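Local coordinates for methyltransferase-like protein of unknown function (Silicibacter pomeroyi DSS-3, PDB 3CVO) that is of unknown function but is probably a class I S-adenosylmethionine-dependent methyltransferase, at residues Ala137-Thr145 with Gln181-Pro189. Residues are numbered along the deposited sequence; the frame is centred on the assembly and turned at random.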
loop_
_atom_site.group_PDB
_atom_site.type_symbol
_atom_site.label_atom_id
_atom_site.label_comp_id
_atom_site.label_asym_id
_atom_site.label_seq_id
_atom_site.Cartn_x
_atom_site.Cartn_y
_atom_site.Cartn_z
ATOM N N ALA A 137 -8.632 6.855 -7.863
ATOM C CA ALA A 137 -8.755 6.360 -9.226
ATOM C C ALA A 137 -8.177 4.946 -9.355
ATOM O O ALA A 137 -8.783 4.020 -9.956
ATOM C CB ALA A 137 -8.102 7.335 -10.252
ATOM N N LEU A 138 -6.995 4.786 -8.779
ATOM C CA LEU A 138 -6.311 3.465 -8.730
ATOM C C LEU A 138 -7.049 2.446 -7.887
ATOM O O LEU A 138 -7.155 1.309 -8.283
ATOM C CB LEU A 138 -4.835 3.579 -8.294
ATOM C CG LEU A 138 -3.946 4.409 -9.234
ATOM C CD1 LEU A 138 -2.484 4.315 -8.678
ATOM C CD2 LEU A 138 -4.059 4.026 -10.678
ATOM N N ALA A 139 -7.569 2.872 -6.750
ATOM C CA ALA A 139 -8.370 2.021 -5.886
ATOM C C ALA A 139 -9.537 1.418 -6.667
ATOM O O ALA A 139 -9.772 0.236 -6.601
ATOM C CB ALA A 139 -8.856 2.787 -4.670
ATOM N N THR A 140 -10.148 2.237 -7.524
ATOM C CA THR A 140 -11.283 1.797 -8.311
ATOM C C THR A 140 -10.789 0.757 -9.292
ATOM O O THR A 140 -11.342 -0.331 -9.385
ATOM C CB THR A 140 -11.942 2.984 -9.050
ATOM O OG1 THR A 140 -12.422 3.908 -8.071
ATOM C CG2 THR A 140 -13.083 2.530 -9.971
ATOM N N ALA A 141 -9.702 1.079 -9.991
ATOM C CA ALA A 141 -9.191 0.205 -11.074
ATOM C C ALA A 141 -8.863 -1.155 -10.512
ATOM O O ALA A 141 -9.129 -2.186 -11.112
ATOM C CB ALA A 141 -7.935 0.794 -11.759
ATOM N N PHE A 142 -8.275 -1.150 -9.325
ATOM C CA PHE A 142 -7.788 -2.429 -8.787
ATOM C C PHE A 142 -8.884 -3.187 -8.029
ATOM O O PHE A 142 -8.751 -4.373 -7.817
ATOM C CB PHE A 142 -6.599 -2.217 -7.866
ATOM C CG PHE A 142 -5.405 -1.653 -8.552
ATOM C CD1 PHE A 142 -4.975 -2.171 -9.738
ATOM C CD2 PHE A 142 -4.693 -0.632 -7.966
ATOM C CE1 PHE A 142 -3.891 -1.654 -10.365
ATOM C CE2 PHE A 142 -3.582 -0.145 -8.565
ATOM C CZ PHE A 142 -3.191 -0.653 -9.790
ATOM N N SER A 143 -9.979 -2.513 -7.698
ATOM C CA SER A 143 -11.011 -3.095 -6.788
ATOM C C SER A 143 -12.280 -3.599 -7.496
ATOM O O SER A 143 -13.030 -4.448 -6.993
ATOM C CB SER A 143 -11.405 -2.107 -5.704
ATOM O OG SER A 143 -10.332 -1.774 -4.833
ATOM N N ILE A 144 -12.529 -3.026 -8.648
ATOM C CA ILE A 144 -13.721 -3.354 -9.446
ATOM C C ILE A 144 -13.582 -4.779 -9.962
ATOM O O ILE A 144 -12.465 -5.285 -10.106
ATOM C CB ILE A 144 -13.973 -2.377 -10.620
ATOM C CG1 ILE A 144 -12.775 -2.287 -11.597
ATOM C CG2 ILE A 144 -14.399 -0.936 -10.125
ATOM C CD1 ILE A 144 -13.047 -1.500 -12.874
ATOM N N THR A 145 -14.729 -5.415 -10.192
ATOM C CA THR A 145 -14.817 -6.756 -10.787
ATOM C C THR A 145 -15.536 -6.801 -12.111
ATOM O O THR A 145 -15.544 -7.828 -12.773
ATOM C CB THR A 145 -15.420 -7.785 -9.801
ATOM O OG1 THR A 145 -16.704 -7.326 -9.336
ATOM C CG2 THR A 145 -14.462 -7.969 -8.594
ATOM N N GLN A 181 -13.168 4.748 -19.241
ATOM C CA GLN A 181 -13.806 3.465 -19.256
ATOM C C GLN A 181 -12.829 2.468 -18.599
ATOM O O GLN A 181 -11.862 2.056 -19.207
ATOM C CB GLN A 181 -14.125 3.039 -20.689
ATOM C CG GLN A 181 -15.212 1.983 -20.704
ATOM C CD GLN A 181 -16.482 2.448 -19.980
ATOM O OE1 GLN A 181 -16.853 3.637 -20.045
ATOM N NE2 GLN A 181 -17.142 1.521 -19.263
ATOM N N VAL A 182 -13.112 2.108 -17.362
ATOM C CA VAL A 182 -12.182 1.335 -16.521
ATOM C C VAL A 182 -12.539 -0.131 -16.475
ATOM O O VAL A 182 -13.685 -0.516 -16.242
ATOM C CB VAL A 182 -12.118 1.924 -15.072
ATOM C CG1 VAL A 182 -10.954 1.277 -14.259
ATOM C CG2 VAL A 182 -11.937 3.405 -15.124
ATOM N N GLU A 183 -11.532 -0.962 -16.694
ATOM C CA GLU A 183 -11.707 -2.392 -16.678
ATOM C C GLU A 183 -10.914 -2.962 -15.529
ATOM O O GLU A 183 -9.894 -2.380 -15.116
ATOM C CB GLU A 183 -11.160 -2.993 -17.950
ATOM C CG GLU A 183 -11.587 -2.297 -19.205
ATOM C CD GLU A 183 -12.498 -3.132 -20.032
ATOM O OE1 GLU A 183 -12.575 -4.346 -19.760
ATOM O OE2 GLU A 183 -13.134 -2.588 -20.959
ATOM N N PRO A 184 -11.337 -4.111 -15.004
ATOM C CA PRO A 184 -10.603 -4.550 -13.790
ATOM C C PRO A 184 -9.134 -4.859 -14.087
ATOM O O PRO A 184 -8.849 -5.464 -15.112
ATOM C CB PRO A 184 -11.366 -5.798 -13.367
ATOM C CG PRO A 184 -12.775 -5.538 -13.888
ATOM C CD PRO A 184 -12.559 -4.901 -15.238
ATOM N N GLN A 185 -8.251 -4.376 -13.197
ATOM C CA GLN A 185 -6.772 -4.497 -13.320
ATOM C C GLN A 185 -6.160 -5.278 -12.143
ATOM O O GLN A 185 -6.480 -4.986 -10.989
ATOM C CB GLN A 185 -6.127 -3.105 -13.293
ATOM C CG GLN A 185 -6.574 -2.182 -14.399
ATOM C CD GLN A 185 -6.068 -2.693 -15.701
ATOM O OE1 GLN A 185 -4.939 -3.175 -15.753
ATOM N NE2 GLN A 185 -6.892 -2.629 -16.760
ATOM N N PRO A 186 -5.260 -6.231 -12.428
ATOM C CA PRO A 186 -4.458 -6.832 -11.348
ATOM C C PRO A 186 -3.460 -5.804 -10.829
ATOM O O PRO A 186 -3.111 -4.879 -11.546
ATOM C CB PRO A 186 -3.717 -7.983 -12.036
ATOM C CG PRO A 186 -4.067 -7.925 -13.440
ATOM C CD PRO A 186 -5.063 -6.903 -13.718
ATOM N N ILE A 187 -3.041 -5.952 -9.583
ATOM C CA ILE A 187 -2.050 -5.027 -9.023
ATOM C C ILE A 187 -0.637 -5.540 -9.345
ATOM O O ILE A 187 -0.259 -6.597 -8.859
ATOM C CB ILE A 187 -2.208 -4.936 -7.475
ATOM C CG1 ILE A 187 -3.585 -4.376 -7.077
ATOM C CG2 ILE A 187 -1.156 -4.033 -6.854
ATOM C CD1 ILE A 187 -3.943 -4.667 -5.611
ATOM N N PRO A 188 0.170 -4.799 -10.138
ATOM C CA PRO A 188 1.569 -5.242 -10.363
ATOM C C PRO A 188 2.433 -5.117 -9.093
ATOM O O PRO A 188 2.452 -4.077 -8.477
ATOM C CB PRO A 188 2.061 -4.276 -11.459
ATOM C CG PRO A 188 0.818 -3.597 -12.002
ATOM C CD PRO A 188 -0.125 -3.540 -10.842
ATOM N N PRO A 189 3.120 -6.169 -8.678
ATOM C CA PRO A 189 3.822 -6.066 -7.390
ATOM C C PRO A 189 4.896 -4.976 -7.356
ATOM O O PRO A 189 5.181 -4.396 -6.299
ATOM C CB PRO A 189 4.454 -7.449 -7.228
ATOM C CG PRO A 189 3.744 -8.326 -8.126
ATOM C CD PRO A 189 3.142 -7.542 -9.224
HETATM O O HOH W 1 -6.851 -6.027 -8.615
#
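F142 lays one face of its ring against I187, whose CG1 makes a CH-pi contact 3.9 Å from the ring centroid. The methylene sits toward the rim, on the CG and CD1 side. This joins two parts of the Rossmann-like methyltransferase fold. Helix 133-143 ends here, just before strand 148-152, and the proline-rich segment 183-189 leaves the antiparallel strand 177-182 and runs past that helix end. The F142 ring reaches this segment with CG anti to its own carbonyl carbon (chi1 -64°). Q185 O lies at the ring edge, in plane, 3.4 Å from F142 CD1. F167 meets the same ring edge-to-face, and P189 of the second subunit also packs on F142, so the contact borders the dimer interface. With alanine in place of F142, I187 CG1 would probably face a gap, and F167 would lose its edge-to-face partner.

The backbones are tied by one direct hydrogen bond. Q185 N donates to A141 O at 3.1 Å. Nearer the strand, V182 CG1 rests on A141 CA and CB. I144, the first residue past the helix, sets its CD1 against the end of the strand, 3.7 Å from V182 CG1. The I144 side chain crosses P184 at about a right angle, with its CG1 near P184 CG. P184 CG also packs on the T145 backbone, 3.5 Å from T145 C. One water bridges the two backbones, donating to both F142 O and Q185 O, each 2.6 Å from the water oxygen.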